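Local coordinates for Lmo1076 protein (Listeria monocytogenes serovar 1/2a, PDB 5JQC) that is a putative secreted autolysin, possibly an amidase acting in cell-wall turnover, of which this fragment holds three GW domains, at residues Val77-Asn82 against Gly87-Arg92; Asn142-Ile147 against His177-Ile182. All blocks are in the same frame, centred on the assembly; numbering follows the deposited sequence.

Contact 1. Residues Val77-Asn82 against Gly87-Arg92; sequences VQFSLN and GWMDKR
Val77 and Met89 form an antiparallel hydrogen-bonded pair, with Val77 N to Met89 O 2.8 Å and Met89 N to Val77 O 3.0 Å. Phe79 N donates to Gly87 O at 3.1 Å, a more bent bond (142° at the hydrogen). Gln78 and Trp88 are the non-hydrogen-bonded pair between these two. Their side chains share one face of the sheet. Gln78 CB lies over the centre of the six-membered ring of Trp88, 3.7 Å from its centroid, as a CH-pi contact. CG of Gln78 is anti to the backbone N (chi1 178°) and continues past the indole nitrogen side of the ring.

Val77, Phe79 and Met89 line the other face. Met89, a selenomethionine, turns about its CG-SE bond (chi3 56°) and sets CE over one face of the Phe79 ring, 4.0 Å from Phe79 CZ. Phe94 and Tyr58 meet the same ring edge-to-face. Val77 CG1 packs on Lys91 CB at 3.7 Å, while Lys91 NZ forms a salt bridge with Glu68.

Gly87-Trp88 is a Gly-Trp dipeptide of the kind that names the SH3-like GW domain. Between the two segments the polar bonds are all backbone to backbone. The side chains meet through apolar and CH-pi contacts, an aromatic group on each face.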
loop_
_atom_site.group_PDB
_atom_site.type_symbol
_atom_site.label_atom_id
_atom_site.label_comp_id
_atom_site.label_asym_id
_atom_site.label_seq_id
_atom_site.Cartn_x
_atom_site.Cartn_y
_atom_site.Cartn_z
ATOM N N VAL A 77 -1.734 -31.261 -4.910
ATOM C CA VAL A 77 -1.045 -30.092 -5.449
ATOM C C VAL A 77 0.464 -30.333 -5.465
ATOM O O VAL A 77 1.028 -30.925 -4.538
ATOM C CB VAL A 77 -1.400 -28.808 -4.653
ATOM C CG1 VAL A 77 -2.909 -28.631 -4.578
ATOM C CG2 VAL A 77 -0.800 -28.808 -3.261
ATOM N N GLN A 78 1.119 -29.866 -6.534
ATOM C CA GLN A 78 2.570 -29.985 -6.688
ATOM C C GLN A 78 3.254 -28.766 -6.080
ATOM O O GLN A 78 3.144 -27.661 -6.618
ATOM C CB GLN A 78 2.966 -30.117 -8.166
ATOM C CG GLN A 78 4.475 -30.186 -8.390
ATOM C CD GLN A 78 4.894 -29.937 -9.833
ATOM O OE1 GLN A 78 4.578 -28.902 -10.412
ATOM N NE2 GLN A 78 5.612 -30.890 -10.417
ATOM N N PHE A 79 3.975 -28.972 -4.979
ATOM C CA PHE A 79 4.638 -27.903 -4.252
ATOM C C PHE A 79 6.150 -28.017 -4.382
ATOM O O PHE A 79 6.695 -29.093 -4.646
ATOM C CB PHE A 79 4.280 -27.923 -2.769
ATOM C CG PHE A 79 4.809 -29.126 -2.036
ATOM C CD1 PHE A 79 4.286 -30.389 -2.275
ATOM C CD2 PHE A 79 5.822 -28.996 -1.100
ATOM C CE1 PHE A 79 4.768 -31.489 -1.608
ATOM C CE2 PHE A 79 6.303 -30.105 -0.424
ATOM C CZ PHE A 79 5.774 -31.348 -0.685
ATOM N N SER A 80 6.823 -26.890 -4.143
ATOM C CA SER A 80 8.270 -26.782 -4.252
ATOM C C SER A 80 8.827 -26.037 -3.049
ATOM O O SER A 80 8.279 -25.009 -2.635
ATOM C CB SER A 80 8.668 -26.047 -5.529
ATOM O OG SER A 80 8.312 -24.673 -5.440
ATOM N N LEU A 81 9.921 -26.552 -2.498
ATOM C CA LEU A 81 10.604 -25.926 -1.374
ATOM C C LEU A 81 11.874 -25.258 -1.884
ATOM O O LEU A 81 12.748 -25.927 -2.448
ATOM C CB LEU A 81 10.927 -26.949 -0.287
ATOM C CG LEU A 81 11.599 -26.329 0.930
ATOM C CD1 LEU A 81 10.707 -25.255 1.520
ATOM C CD2 LEU A 81 11.919 -27.398 1.946
ATOM N N ASN A 82 11.971 -23.944 -1.675
ATOM C CA ASN A 82 13.091 -23.155 -2.180
ATOM C C ASN A 82 13.293 -23.421 -3.661
ATOM O O ASN A 82 14.405 -23.664 -4.121
ATOM C CB ASN A 82 14.373 -23.435 -1.398
ATOM C CG ASN A 82 14.207 -23.195 0.085
ATOM O OD1 ASN A 82 14.604 -24.019 0.909
ATOM N ND2 ASN A 82 13.598 -22.069 0.438
ATOM N N GLY A 87 7.176 -32.701 -4.777
ATOM C CA GLY A 87 6.242 -33.706 -5.261
ATOM C C GLY A 87 4.818 -33.182 -5.170
ATOM O O GLY A 87 4.580 -31.976 -5.271
ATOM N N TRP A 88 3.891 -34.114 -4.966
ATOM C CA TRP A 88 2.473 -33.812 -4.833
ATOM C C TRP A 88 1.974 -34.228 -3.463
ATOM O O TRP A 88 2.366 -35.275 -2.943
ATOM C CB TRP A 88 1.648 -34.535 -5.873
ATOM C CG TRP A 88 2.017 -34.192 -7.227
ATOM C CD1 TRP A 88 3.180 -34.501 -7.865
ATOM C CD2 TRP A 88 1.218 -33.474 -8.164
ATOM N NE1 TRP A 88 3.154 -34.016 -9.146
ATOM C CE2 TRP A 88 1.957 -33.384 -9.357
ATOM C CE3 TRP A 88 -0.055 -32.898 -8.110
ATOM C CZ2 TRP A 88 1.466 -32.736 -10.491
ATOM C CZ3 TRP A 88 -0.544 -32.260 -9.238
ATOM C CH2 TRP A 88 0.215 -32.188 -10.415
HETATM N N MSE A 89 1.076 -33.426 -2.907
HETATM C CA MSE A 89 0.466 -33.732 -1.620
HETATM C C MSE A 89 -0.969 -33.209 -1.577
HETATM O O MSE A 89 -1.311 -32.244 -2.277
HETATM C CB MSE A 89 1.313 -33.141 -0.485
HETATM C CG MSE A 89 0.748 -33.365 0.914
HETATM SE SE MSE A 89 2.072 -33.273 2.356
HETATM C CE MSE A 89 2.825 -31.483 2.050
ATOM N N ASP A 90 -1.803 -33.901 -0.799
ATOM C CA ASP A 90 -3.177 -33.489 -0.548
ATOM C C ASP A 90 -3.236 -31.992 -0.290
ATOM O O ASP A 90 -2.540 -31.473 0.587
ATOM C CB ASP A 90 -3.720 -34.261 0.668
ATOM C CG ASP A 90 -5.242 -34.345 0.706
ATOM O OD1 ASP A 90 -5.949 -33.376 0.352
ATOM O OD2 ASP A 90 -5.743 -35.412 1.107
ATOM N N LYS A 91 -4.085 -31.303 -1.057
ATOM C CA LYS A 91 -4.247 -29.859 -0.898
ATOM C C LYS A 91 -4.587 -29.472 0.537
ATOM O O LYS A 91 -4.231 -28.374 0.984
ATOM C CB LYS A 91 -5.327 -29.362 -1.859
ATOM C CG LYS A 91 -5.571 -27.874 -1.812
ATOM C CD LYS A 91 -6.502 -27.493 -2.928
ATOM C CE LYS A 91 -6.604 -26.000 -3.055
ATOM N NZ LYS A 91 -7.468 -25.650 -4.214
ATOM N N ARG A 92 -5.258 -30.360 1.276
ATOM C CA ARG A 92 -5.640 -30.069 2.657
ATOM C C ARG A 92 -4.431 -29.928 3.571
ATOM O O ARG A 92 -4.533 -29.307 4.633
ATOM C CB ARG A 92 -6.570 -31.164 3.194
ATOM C CG ARG A 92 -8.000 -31.138 2.643
ATOM C CD ARG A 92 -8.804 -32.342 3.160
ATOM N NE ARG A 92 -8.174 -33.588 2.727
ATOM C CZ ARG A 92 -8.396 -34.792 3.263
ATOM N NH1 ARG A 92 -9.239 -34.955 4.291
ATOM N NH2 ARG A 92 -7.745 -35.843 2.770
#

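Contact 2. Residues Asn142-Ile147 against His177-Ile182; sequences NKDAKI and HVYDKI
The Tyr179 ring meets Asp144 at its edge, with Asp144 OD1 in the ring plane beside the hydroxyl. Residues 142-147 place no atom over either face of this ring. The carboxylate is turned 74° from the ring, and the two side chains cross at about a right angle.

Tyr179 OH donates a hydrogen bond to Asp144 OD1 at 2.8 Å. It arrives on the syn side of the carboxylate, 30° out of its plane. Asp144 OD2 lies 3.9 Å from Tyr179 OH, so one oxygen takes the bond. CG of Asp144 is anti to its own carbonyl carbon (chi1 -86°), which places OD1 within bonding distance of the hydroxyl.

The second touch is apolar. Ile147 CD1 meets Val178 CG2 at 4.2 Å, a light contact between two branch ends. The backbones stay well apart, with Ile147 CA and Val178 CA 8.7 Å from each other. Strand 103-112 runs between them and pairs with both. Tyr179 spans it, touching Thr109 and Lys111 on the way to Asp144.

Asp180 forms a salt bridge with Arg238 in the following GW domain, and Tyr179 also touches Ser211 there. The contact joins the end of edge strand 176-178 and the residues after it to strand 144-153, across strand 103-112. It belongs to the five-stranded antiparallel sheet of an SH3-like GW domain, at its junction with the next one.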
loop_
_atom_site.group_PDB
_atom_site.type_symbol
_atom_site.label_atom_id
_atom_site.label_comp_id
_atom_site.label_asym_id
_atom_site.label_seq_id
_atom_site.Cartn_x
_atom_site.Cartn_y
_atom_site.Cartn_z
ATOM N N ASN A 142 3.124 11.712 13.138
ATOM C CA ASN A 142 3.252 13.105 12.711
ATOM C C ASN A 142 4.507 13.377 11.892
ATOM O O ASN A 142 4.828 14.539 11.645
ATOM C CB ASN A 142 3.173 14.057 13.904
ATOM C CG ASN A 142 1.769 14.154 14.465
ATOM O OD1 ASN A 142 0.788 14.205 13.721
ATOM N ND2 ASN A 142 1.660 14.171 15.790
ATOM N N LYS A 143 5.199 12.346 11.397
ATOM C CA LYS A 143 6.331 12.539 10.496
ATOM C C LYS A 143 5.862 12.607 9.046
ATOM O O LYS A 143 4.833 12.030 8.672
ATOM C CB LYS A 143 7.364 11.411 10.624
ATOM C CG LYS A 143 8.039 11.306 11.980
ATOM C CD LYS A 143 9.472 10.771 11.860
ATOM C CE LYS A 143 10.262 11.031 13.151
ATOM N NZ LYS A 143 11.723 10.727 13.020
ATOM N N ASP A 144 6.649 13.295 8.224
ATOM C CA ASP A 144 6.419 13.278 6.786
ATOM C C ASP A 144 6.909 11.975 6.184
ATOM O O ASP A 144 7.852 11.351 6.675
ATOM C CB ASP A 144 7.124 14.451 6.106
ATOM C CG ASP A 144 6.284 15.699 6.118
ATOM O OD1 ASP A 144 5.181 15.665 6.721
ATOM O OD2 ASP A 144 6.732 16.710 5.549
ATOM N N ALA A 145 6.262 11.567 5.099
ATOM C CA ALA A 145 6.578 10.288 4.489
ATOM C C ALA A 145 6.301 10.356 3.000
ATOM O O ALA A 145 5.459 11.135 2.538
ATOM C CB ALA A 145 5.776 9.156 5.142
ATOM N N LYS A 146 7.035 9.541 2.251
ATOM C CA LYS A 146 6.808 9.369 0.828
ATOM C C LYS A 146 6.112 8.029 0.617
ATOM O O LYS A 146 6.595 6.990 1.082
ATOM C CB LYS A 146 8.122 9.440 0.053
ATOM C CG LYS A 146 7.917 9.451 -1.443
ATOM C CD LYS A 146 9.235 9.448 -2.202
ATOM C CE LYS A 146 8.985 9.372 -3.695
ATOM N NZ LYS A 146 10.225 9.056 -4.453
ATOM N N ILE A 147 4.979 8.058 -0.071
ATOM C CA ILE A 147 4.185 6.868 -0.339
ATOM C C ILE A 147 4.569 6.350 -1.721
ATOM O O ILE A 147 4.406 7.057 -2.723
ATOM C CB ILE A 147 2.689 7.195 -0.254
ATOM C CG1 ILE A 147 2.294 7.453 1.210
ATOM C CG2 ILE A 147 1.875 6.099 -0.919
ATOM C CD1 ILE A 147 1.262 8.568 1.395
ATOM N N HIS A 177 -2.151 11.465 6.084
ATOM C CA HIS A 177 -2.751 12.648 5.473
ATOM C C HIS A 177 -1.935 12.947 4.222
ATOM O O HIS A 177 -0.787 13.396 4.317
ATOM C CB HIS A 177 -2.739 13.841 6.421
ATOM C CG HIS A 177 -3.250 15.104 5.800
ATOM N ND1 HIS A 177 -4.559 15.519 5.926
ATOM C CD2 HIS A 177 -2.637 16.031 5.022
ATOM C CE1 HIS A 177 -4.725 16.656 5.272
ATOM N NE2 HIS A 177 -3.575 16.987 4.715
ATOM N N VAL A 178 -2.520 12.717 3.052
ATOM C CA VAL A 178 -1.776 12.887 1.808
ATOM C C VAL A 178 -1.843 14.341 1.361
ATOM O O VAL A 178 -2.930 14.940 1.304
ATOM C CB VAL A 178 -2.314 11.956 0.716
ATOM C CG1 VAL A 178 -1.399 12.010 -0.508
ATOM C CG2 VAL A 178 -2.430 10.527 1.251
ATOM N N TYR A 179 -0.678 14.913 1.043
ATOM C CA TYR A 179 -0.628 16.261 0.502
ATOM C C TYR A 179 -1.090 16.258 -0.945
ATOM O O TYR A 179 -0.800 15.324 -1.699
ATOM C CB TYR A 179 0.787 16.837 0.593
ATOM C CG TYR A 179 1.320 16.869 2.016
ATOM C CD1 TYR A 179 0.637 17.536 3.013
ATOM C CD2 TYR A 179 2.516 16.242 2.344
ATOM C CE1 TYR A 179 1.124 17.576 4.293
ATOM C CE2 TYR A 179 3.006 16.267 3.607
ATOM C CZ TYR A 179 2.314 16.936 4.589
ATOM O OH TYR A 179 2.818 16.973 5.868
ATOM N N ASP A 180 -1.841 17.305 -1.311
ATOM C CA ASP A 180 -2.138 17.596 -2.711
ATOM C C ASP A 180 -0.864 17.978 -3.429
ATOM O O ASP A 180 -0.055 18.747 -2.896
ATOM C CB ASP A 180 -3.100 18.778 -2.854
ATOM C CG ASP A 180 -4.401 18.579 -2.129
ATOM O OD1 ASP A 180 -4.951 17.454 -2.174
ATOM O OD2 ASP A 180 -4.878 19.582 -1.541
ATOM N N LYS A 181 -0.707 17.485 -4.664
ATOM C CA LYS A 181 0.372 17.961 -5.538
ATOM C C LYS A 181 0.027 19.319 -6.136
ATOM O O LYS A 181 -1.149 19.639 -6.364
ATOM C CB LYS A 181 0.648 16.981 -6.679
ATOM C CG LYS A 181 1.116 15.617 -6.220
ATOM C CD LYS A 181 1.237 14.697 -7.419
ATOM C CE LYS A 181 1.947 13.402 -7.061
ATOM N NZ LYS A 181 3.378 13.655 -6.723
ATOM N N ILE A 182 1.061 20.122 -6.384
ATOM C CA ILE A 182 0.899 21.318 -7.201
ATOM C C ILE A 182 0.830 20.850 -8.654
ATOM O O ILE A 182 1.815 20.350 -9.210
ATOM C CB ILE A 182 2.037 22.323 -6.980
ATOM C CG1 ILE A 182 2.116 22.697 -5.493
ATOM C CG2 ILE A 182 1.827 23.555 -7.845
ATOM C CD1 ILE A 182 3.226 23.632 -5.150
#

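Contact 1 comes first along the chain and closes before contact 2 opens. Their centres are 44 Å apart, and their nearest atoms about 30 Å. They share no strand or sheet. Contact 1 belongs to the first GW domain, where strands 74-81 and 84-90 form a hairpin at one margin of the sheet. Contact 2 belongs to the second, on a sheet with the same strand order. It joins the central strand 144-153 to the residues around strand 176-178, the margin strand from which the chain leaves for the third domain. One contact is internal to a domain and the other sits by a junction, consistent with GW domains strung in series.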